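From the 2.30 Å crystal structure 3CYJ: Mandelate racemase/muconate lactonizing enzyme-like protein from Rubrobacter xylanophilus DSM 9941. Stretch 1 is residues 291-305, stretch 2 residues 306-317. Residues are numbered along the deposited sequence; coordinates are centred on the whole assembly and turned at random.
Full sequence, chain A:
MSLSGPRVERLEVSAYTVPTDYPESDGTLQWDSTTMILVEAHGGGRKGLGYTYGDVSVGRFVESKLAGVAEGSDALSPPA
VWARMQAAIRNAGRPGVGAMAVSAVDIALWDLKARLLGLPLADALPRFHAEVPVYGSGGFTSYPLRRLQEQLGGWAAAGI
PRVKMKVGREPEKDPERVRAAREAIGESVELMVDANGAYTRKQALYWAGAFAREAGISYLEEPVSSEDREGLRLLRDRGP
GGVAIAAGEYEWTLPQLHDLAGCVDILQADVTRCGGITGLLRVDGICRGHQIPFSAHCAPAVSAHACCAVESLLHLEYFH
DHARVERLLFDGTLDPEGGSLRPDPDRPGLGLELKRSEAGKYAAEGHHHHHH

Stretch 1 (291-305) QIPFSAHCAPAVSAH
Stretch 2 306-317: ACCAVESLLHLE

The shortest polar link between the two stretches joins the backbone N of Cys-298 to OE1 of Glu-317 at 2.7 Å. Glu-317 reaches it with chi1 and chi2 both t, and its OE1 also lies over one face of the His-297 ring. The positive phi of Cys-298 (phi/psi 64/177) and of Ala-299 (51/62) turns the chain from strand into helix here. Water 1 spans the same end of the contact, donating to O of Cys-298 (2.5 Å) and to O of Glu-317 (2.9 Å).

Strands 294-296 and 313-317 run parallel, their axes 4.7 Å apart at closest and inclined by 17°. Phe-294 pairs with Leu-313 (CA-CA 4.8 Å) and Ala-296 with Leu-316 (CA-CA 4.5 Å). Phe-294 N donates to Ser-312 O (2.9 Å) and Phe-294 O accepts from Leu-314 N (2.8 Å); Ala-296 N then donates to His-315 O (3.1 Å), and Ala-296 O accepts from Glu-317 N (3.0 Å). The partner strand thus advances two residues in the first pair of bonds and two in the second, with an extra residue between them, where Leu-314 adopts phi/psi -90/-52. On one face, Ser-295 OG (chi1 t) hydrogen-bonds His-315 ND1 at 2.9 Å, in the ring plane; His-315 has chi1 p.

The chain between the strands is helical from Pro-300, and the helix crosses the junction through Ala-306 N to Val-302 O (3.1 Å) and Cys-307 N to Ser-303 O (2.8 Å). Cys-308 N to His-305 O (3.0 Å) tightens it into the 3-10 segment 307-309. A type I turn, Val-310 to Leu-313, leads into the second strand.

The opposite sheet face packs against this connection. Phe-294 (chi1 t, chi2 78°) places CD2 3.7 Å from Val-310 CG1 and 4.0 Å from Leu-313 CD1. Ala-296 CB lies 3.4 Å from Cys-307 SG, while Leu-316 (chi1 and chi2 p) sets CD2 3.7 Å from Ser-303 CB.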

ATOM      1  N   GLN A 291     -20.354  -0.220   1.049  1.00 45.34           N
ATOM      2  CA  GLN A 291     -21.094  -0.572   2.275  1.00 46.38           C
ATOM      3  C   GLN A 291     -21.238   0.537   3.337  1.00 45.45           C
ATOM      4  O   GLN A 291     -21.152   0.282   4.567  1.00 45.75           O
ATOM      5  CB  GLN A 291     -20.496  -1.833   2.952  1.00 47.19           C
ATOM      6  CG  GLN A 291     -20.454  -3.020   2.063  1.00 53.05           C
ATOM      7  CD  GLN A 291     -21.809  -3.581   1.915  1.00 60.26           C
ATOM      8  OE1 GLN A 291     -22.390  -4.114   2.888  1.00 63.26           O
ATOM      9  NE2 GLN A 291     -22.374  -3.427   0.718  1.00 61.01           N
ATOM     10  N   ILE A 292     -21.533   1.750   2.893  1.00 43.63           N
ATOM     11  CA  ILE A 292     -21.746   2.810   3.821  1.00 40.87           C
ATOM     12  C   ILE A 292     -23.123   3.422   3.563  1.00 40.06           C
ATOM     13  O   ILE A 292     -23.583   3.453   2.421  1.00 40.22           O
ATOM     14  CB  ILE A 292     -20.594   3.881   3.707  1.00 41.33           C
ATOM     15  CG1 ILE A 292     -20.551   4.526   2.303  1.00 40.49           C
ATOM     16  CG2 ILE A 292     -19.257   3.263   4.132  1.00 41.02           C
ATOM     17  CD1 ILE A 292     -19.464   5.524   2.097  1.00 36.11           C
ATOM     18  N   PRO A 293     -23.763   3.948   4.608  1.00 38.18           N
ATOM     19  CA  PRO A 293     -25.004   4.726   4.449  1.00 37.22           C
ATOM     20  C   PRO A 293     -24.807   6.055   3.692  1.00 36.90           C
ATOM     21  O   PRO A 293     -23.705   6.569   3.580  1.00 35.71           O
ATOM     22  CB  PRO A 293     -25.427   5.067   5.916  1.00 37.53           C
ATOM     23  CG  PRO A 293     -24.388   4.392   6.848  1.00 36.49           C
ATOM     24  CD  PRO A 293     -23.197   4.016   5.982  1.00 38.40           C
ATOM     25  N   PHE A 294     -25.901   6.575   3.148  1.00 37.28           N
ATOM     26  CA  PHE A 294     -25.917   7.828   2.428  1.00 37.21           C
ATOM     27  C   PHE A 294     -26.776   8.870   3.203  1.00 36.67           C
ATOM     28  O   PHE A 294     -27.725   8.507   3.895  1.00 35.84           O
ATOM     29  CB  PHE A 294     -26.456   7.597   1.007  1.00 36.90           C
ATOM     30  CG  PHE A 294     -26.743   8.857   0.250  1.00 38.48           C
ATOM     31  CD1 PHE A 294     -25.711   9.598  -0.334  1.00 39.83           C
ATOM     32  CD2 PHE A 294     -28.069   9.344   0.141  1.00 40.90           C
ATOM     33  CE1 PHE A 294     -26.007  10.822  -1.055  1.00 38.99           C
ATOM     34  CE2 PHE A 294     -28.366  10.503  -0.588  1.00 34.83           C
ATOM     35  CZ  PHE A 294     -27.347  11.250  -1.162  1.00 36.58           C
ATOM     36  N   SER A 295     -26.474  10.159   3.063  1.00 35.59           N
ATOM     37  CA  SER A 295     -27.347  11.157   3.664  1.00 35.89           C
ATOM     38  C   SER A 295     -27.467  12.344   2.704  1.00 36.47           C
ATOM     39  O   SER A 295     -26.433  12.860   2.196  1.00 36.60           O
ATOM     40  CB  SER A 295     -26.799  11.592   5.020  1.00 35.91           C
ATOM     41  OG  SER A 295     -27.615  12.603   5.575  1.00 37.44           O
ATOM     42  N   ALA A 296     -28.698  12.728   2.377  1.00 36.40           N
ATOM     43  CA  ALA A 296     -28.890  13.835   1.455  1.00 38.06           C
ATOM     44  C   ALA A 296     -28.715  15.188   2.124  1.00 38.85           C
ATOM     45  O   ALA A 296     -29.130  15.421   3.277  1.00 38.24           O
ATOM     46  CB  ALA A 296     -30.216  13.744   0.765  1.00 38.56           C
ATOM     47  N   HIS A 297     -28.034  16.054   1.413  1.00 40.47           N
ATOM     48  CA  HIS A 297     -27.688  17.370   1.940  1.00 43.05           C
ATOM     49  C   HIS A 297     -28.563  18.438   1.237  1.00 42.59           C
ATOM     50  O   HIS A 297     -28.653  18.431  -0.007  1.00 41.30           O
ATOM     51  CB  HIS A 297     -26.190  17.574   1.693  1.00 43.55           C
ATOM     52  CG  HIS A 297     -25.666  18.900   2.121  1.00 48.12           C
ATOM     53  ND1 HIS A 297     -25.241  19.148   3.413  1.00 51.90           N
ATOM     54  CD2 HIS A 297     -25.458  20.046   1.421  1.00 51.23           C
ATOM     55  CE1 HIS A 297     -24.818  20.401   3.494  1.00 54.48           C
ATOM     56  NE2 HIS A 297     -24.940  20.966   2.300  1.00 52.88           N
ATOM     57  N   CYS A 298     -29.240  19.281   2.050  1.00 43.13           N
ATOM     58  CA  CYS A 298     -30.026  20.467   1.617  1.00 43.59           C
ATOM     59  C   CYS A 298     -31.275  20.176   0.714  1.00 42.72           C
ATOM     60  O   CYS A 298     -31.534  19.027   0.356  1.00 41.09           O
ATOM     61  CB  CYS A 298     -29.065  21.523   0.995  1.00 43.53           C
ATOM     62  SG  CYS A 298     -28.058  22.405   2.338  1.00 52.66           S
ATOM     63  N   ALA A 299     -32.030  21.230   0.354  1.00 42.52           N
ATOM     64  CA  ALA A 299     -33.156  21.150  -0.623  1.00 42.57           C
ATOM     65  C   ALA A 299     -34.184  20.021  -0.321  1.00 42.57           C
ATOM     66  O   ALA A 299     -34.371  19.095  -1.147  1.00 41.86           O
ATOM     67  CB  ALA A 299     -32.620  21.018  -2.097  1.00 41.20           C
ATOM     68  N   PRO A 300     -34.845  20.104   0.854  1.00 42.21           N
ATOM     69  CA  PRO A 300     -35.679  19.002   1.286  1.00 42.25           C
ATOM     70  C   PRO A 300     -36.765  18.678   0.288  1.00 42.24           C
ATOM     71  O   PRO A 300     -37.097  17.517   0.131  1.00 43.31           O
ATOM     72  CB  PRO A 300     -36.289  19.481   2.633  1.00 43.11           C
ATOM     73  CG  PRO A 300     -35.618  20.771   2.989  1.00 42.01           C
ATOM     74  CD  PRO A 300     -34.772  21.212   1.828  1.00 42.19           C
ATOM     75  N   ALA A 301     -37.329  19.680  -0.380  1.00 42.41           N
ATOM     76  CA  ALA A 301     -38.461  19.467  -1.285  1.00 41.58           C
ATOM     77  C   ALA A 301     -38.154  18.571  -2.479  1.00 42.15           C
ATOM     78  O   ALA A 301     -38.967  17.685  -2.802  1.00 42.95           O
ATOM     79  CB  ALA A 301     -39.043  20.792  -1.748  1.00 41.62           C
ATOM     80  N   VAL A 302     -37.013  18.782  -3.151  1.00 41.08           N
ATOM     81  CA  VAL A 302     -36.599  17.810  -4.180  1.00 40.80           C
ATOM     82  C   VAL A 302     -36.144  16.468  -3.559  1.00 39.78           C
ATOM     83  O   VAL A 302     -36.445  15.409  -4.067  1.00 38.84           O
ATOM     84  CB  VAL A 302     -35.452  18.264  -5.063  1.00 39.99           C
ATOM     85  CG1 VAL A 302     -35.366  17.279  -6.194  1.00 39.60           C
ATOM     86  CG2 VAL A 302     -35.699  19.652  -5.608  1.00 45.49           C
ATOM     87  N   SER A 303     -35.413  16.543  -2.457  1.00 39.44           N
ATOM     88  CA  SER A 303     -34.802  15.370  -1.883  1.00 41.15           C
ATOM     89  C   SER A 303     -35.857  14.349  -1.386  1.00 41.59           C
ATOM     90  O   SER A 303     -35.629  13.152  -1.511  1.00 42.72           O
ATOM     91  CB  SER A 303     -33.843  15.779  -0.752  1.00 40.83           C
ATOM     92  OG  SER A 303     -32.779  16.553  -1.269  1.00 43.15           O
ATOM     93  N   ALA A 304     -36.997  14.820  -0.856  1.00 41.49           N
ATOM     94  CA  ALA A 304     -38.101  13.942  -0.473  1.00 42.78           C
ATOM     95  C   ALA A 304     -38.513  12.974  -1.599  1.00 43.81           C
ATOM     96  O   ALA A 304     -38.799  11.785  -1.335  1.00 45.44           O
ATOM     97  CB  ALA A 304     -39.292  14.749   0.010  1.00 42.20           C
ATOM     98  N   HIS A 305     -38.489  13.422  -2.856  1.00 43.46           N
ATOM     99  CA  HIS A 305     -38.770  12.472  -3.934  1.00 44.26           C
ATOM    100  C   HIS A 305     -37.560  11.653  -4.352  1.00 44.99           C
ATOM    101  O   HIS A 305     -37.629  10.401  -4.440  1.00 45.48           O
ATOM    102  CB  HIS A 305     -39.378  13.169  -5.133  1.00 44.64           C
ATOM    103  CG  HIS A 305     -40.773  13.650  -4.887  1.00 46.43           C
ATOM    104  ND1 HIS A 305     -41.888  12.919  -5.251  1.00 49.31           N
ATOM    105  CD2 HIS A 305     -41.235  14.757  -4.254  1.00 46.15           C
ATOM    106  CE1 HIS A 305     -42.974  13.569  -4.869  1.00 46.95           C
ATOM    107  NE2 HIS A 305     -42.604  14.683  -4.260  1.00 43.54           N
ATOM    108  N   ALA A 306     -36.451  12.366  -4.590  1.00 44.62           N
ATOM    109  CA  ALA A 306     -35.229  11.773  -5.138  1.00 43.60           C
ATOM    110  C   ALA A 306     -34.709  10.666  -4.224  1.00 42.71           C
ATOM    111  O   ALA A 306     -34.318   9.599  -4.694  1.00 42.48           O
ATOM    112  CB  ALA A 306     -34.158  12.860  -5.386  1.00 43.11           C
ATOM    113  N   CYS A 307     -34.767  10.905  -2.920  1.00 42.38           N
ATOM    114  CA  CYS A 307     -34.227   9.975  -1.939  1.00 42.42           C
ATOM    115  C   CYS A 307     -35.042   8.695  -1.777  1.00 42.40           C
ATOM    116  O   CYS A 307     -34.575   7.748  -1.143  1.00 42.20           O
ATOM    117  CB  CYS A 307     -34.117  10.677  -0.604  1.00 43.19           C
ATOM    118  SG  CYS A 307     -32.645  11.695  -0.456  1.00 45.97           S
ATOM    119  N   CYS A 308     -36.249   8.653  -2.358  1.00 42.22           N
ATOM    120  CA  CYS A 308     -37.081   7.445  -2.291  1.00 41.92           C
ATOM    121  C   CYS A 308     -36.443   6.413  -3.191  1.00 40.83           C
ATOM    122  O   CYS A 308     -36.690   5.204  -3.101  1.00 40.06           O
ATOM    123  CB  CYS A 308     -38.537   7.737  -2.683  1.00 41.64           C
ATOM    124  SG  CYS A 308     -39.457   8.559  -1.303  1.00 44.79           S
ATOM    125  N   ALA A 309     -35.577   6.900  -4.052  1.00 39.19           N
ATOM    126  CA  ALA A 309     -34.974   6.002  -5.040  1.00 39.38           C
ATOM    127  C   ALA A 309     -33.611   5.429  -4.594  1.00 39.56           C
ATOM    128  O   ALA A 309     -32.968   4.684  -5.347  1.00 39.91           O
ATOM    129  CB  ALA A 309     -34.834   6.720  -6.357  1.00 37.69           C
ATOM    130  N   VAL A 310     -33.159   5.834  -3.402  1.00 39.20           N
ATOM    131  CA  VAL A 310     -31.798   5.540  -2.910  1.00 39.06           C
ATOM    132  C   VAL A 310     -31.891   4.500  -1.797  1.00 39.20           C
ATOM    133  O   VAL A 310     -32.404   4.794  -0.720  1.00 40.04           O
ATOM    134  CB  VAL A 310     -31.074   6.876  -2.435  1.00 39.03           C
ATOM    135  CG1 VAL A 310     -29.673   6.623  -1.828  1.00 34.69           C
ATOM    136  CG2 VAL A 310     -30.984   7.845  -3.608  1.00 36.24           C
ATOM    137  N   GLU A 311     -31.477   3.272  -2.075  1.00 39.41           N
ATOM    138  CA  GLU A 311     -31.564   2.227  -1.073  1.00 40.96           C
ATOM    139  C   GLU A 311     -30.748   2.515   0.195  1.00 41.78           C
ATOM    140  O   GLU A 311     -31.198   2.308   1.344  1.00 41.45           O
ATOM    141  CB  GLU A 311     -31.136   0.879  -1.652  1.00 41.12           C
ATOM    142  CG  GLU A 311     -31.584  -0.210  -0.677  1.00 44.06           C
ATOM    143  CD  GLU A 311     -31.126  -1.596  -1.059  1.00 47.23           C
ATOM    144  OE1 GLU A 311     -30.328  -1.716  -2.034  1.00 42.27           O
ATOM    145  OE2 GLU A 311     -31.551  -2.543  -0.338  1.00 46.68           O
ATOM    146  N   SER A 312     -29.530   2.996  -0.017  1.00 42.36           N
ATOM    147  CA  SER A 312     -28.599   3.221   1.095  1.00 43.27           C
ATOM    148  C   SER A 312     -28.933   4.475   1.948  1.00 42.73           C
ATOM    149  O   SER A 312     -28.194   4.828   2.872  1.00 40.68           O
ATOM    150  CB  SER A 312     -27.140   3.210   0.593  1.00 42.47           C
ATOM    151  OG  SER A 312     -27.020   4.104  -0.475  1.00 47.31           O
ATOM    152  N   LEU A 313     -30.081   5.109   1.678  1.00 43.22           N
ATOM    153  CA  LEU A 313     -30.505   6.282   2.489  1.00 43.06           C
ATOM    154  C   LEU A 313     -30.600   6.052   4.016  1.00 42.99           C
ATOM    155  O   LEU A 313     -31.328   5.166   4.487  1.00 43.02           O
ATOM    156  CB  LEU A 313     -31.829   6.853   1.966  1.00 42.73           C
ATOM    157  CG  LEU A 313     -32.264   8.141   2.668  1.00 43.48           C
ATOM    158  CD1 LEU A 313     -31.544   9.411   2.176  1.00 41.65           C
ATOM    159  CD2 LEU A 313     -33.741   8.284   2.535  1.00 42.80           C
ATOM    160  N   LEU A 314     -29.853   6.851   4.782  1.00 42.35           N
ATOM    161  CA  LEU A 314     -30.005   6.909   6.224  1.00 41.47           C
ATOM    162  C   LEU A 314     -31.043   7.983   6.559  1.00 41.88           C
ATOM    163  O   LEU A 314     -31.967   7.747   7.345  1.00 42.60           O
ATOM    164  CB  LEU A 314     -28.689   7.304   6.873  1.00 40.55           C
ATOM    165  CG  LEU A 314     -28.577   7.157   8.385  1.00 42.41           C
ATOM    166  CD1 LEU A 314     -28.979   5.763   8.813  1.00 43.84           C
ATOM    167  CD2 LEU A 314     -27.155   7.483   8.830  1.00 44.53           C
ATOM    168  N   HIS A 315     -30.844   9.180   6.005  1.00 41.21           N
ATOM    169  CA  HIS A 315     -31.750  10.319   6.237  1.00 41.21           C
ATOM    170  C   HIS A 315     -31.444  11.449   5.287  1.00 41.73           C
ATOM    171  O   HIS A 315     -30.408  11.460   4.577  1.00 39.90           O
ATOM    172  CB  HIS A 315     -31.695  10.857   7.672  1.00 40.29           C
ATOM    173  CG  HIS A 315     -30.325  10.910   8.278  1.00 40.31           C
ATOM    174  ND1 HIS A 315     -29.254  11.533   7.669  1.00 40.95           N
ATOM    175  CD2 HIS A 315     -29.867  10.471   9.483  1.00 38.74           C
ATOM    176  CE1 HIS A 315     -28.193  11.460   8.458  1.00 39.86           C
ATOM    177  NE2 HIS A 315     -28.538  10.809   9.560  1.00 41.65           N
ATOM    178  N   LEU A 316     -32.357  12.420   5.293  1.00 42.30           N
ATOM    179  CA  LEU A 316     -32.188  13.622   4.486  1.00 41.75           C
ATOM    180  C   LEU A 316     -32.221  14.806   5.429  1.00 41.04           C
ATOM    181  O   LEU A 316     -32.869  14.758   6.500  1.00 41.60           O
ATOM    182  CB  LEU A 316     -33.219  13.704   3.332  1.00 41.56           C
ATOM    183  CG  LEU A 316     -34.653  14.268   3.489  1.00 44.44           C
ATOM    184  CD1 LEU A 316     -34.799  15.737   4.041  1.00 42.71           C
ATOM    185  CD2 LEU A 316     -35.428  14.151   2.178  1.00 42.29           C
ATOM    186  N   GLU A 317     -31.486  15.844   5.050  1.00 39.83           N
ATOM    187  CA  GLU A 317     -31.354  17.058   5.839  1.00 39.70           C
ATOM    188  C   GLU A 317     -32.539  17.992   5.578  1.00 39.89           C
ATOM    189  O   GLU A 317     -32.760  18.460   4.432  1.00 38.68           O
ATOM    190  CB  GLU A 317     -30.079  17.809   5.465  1.00 38.49           C
ATOM    191  CG  GLU A 317     -29.931  19.109   6.207  1.00 40.20           C
ATOM    192  CD  GLU A 317     -28.733  19.884   5.765  1.00 38.89           C
ATOM    193  OE1 GLU A 317     -28.369  19.815   4.558  1.00 38.21           O
ATOM    194  OE2 GLU A 317     -28.167  20.555   6.641  1.00 37.78           O
TER
HETATM  195  O   HOH W   1     -32.366  17.193   1.909  1.00 49.70           O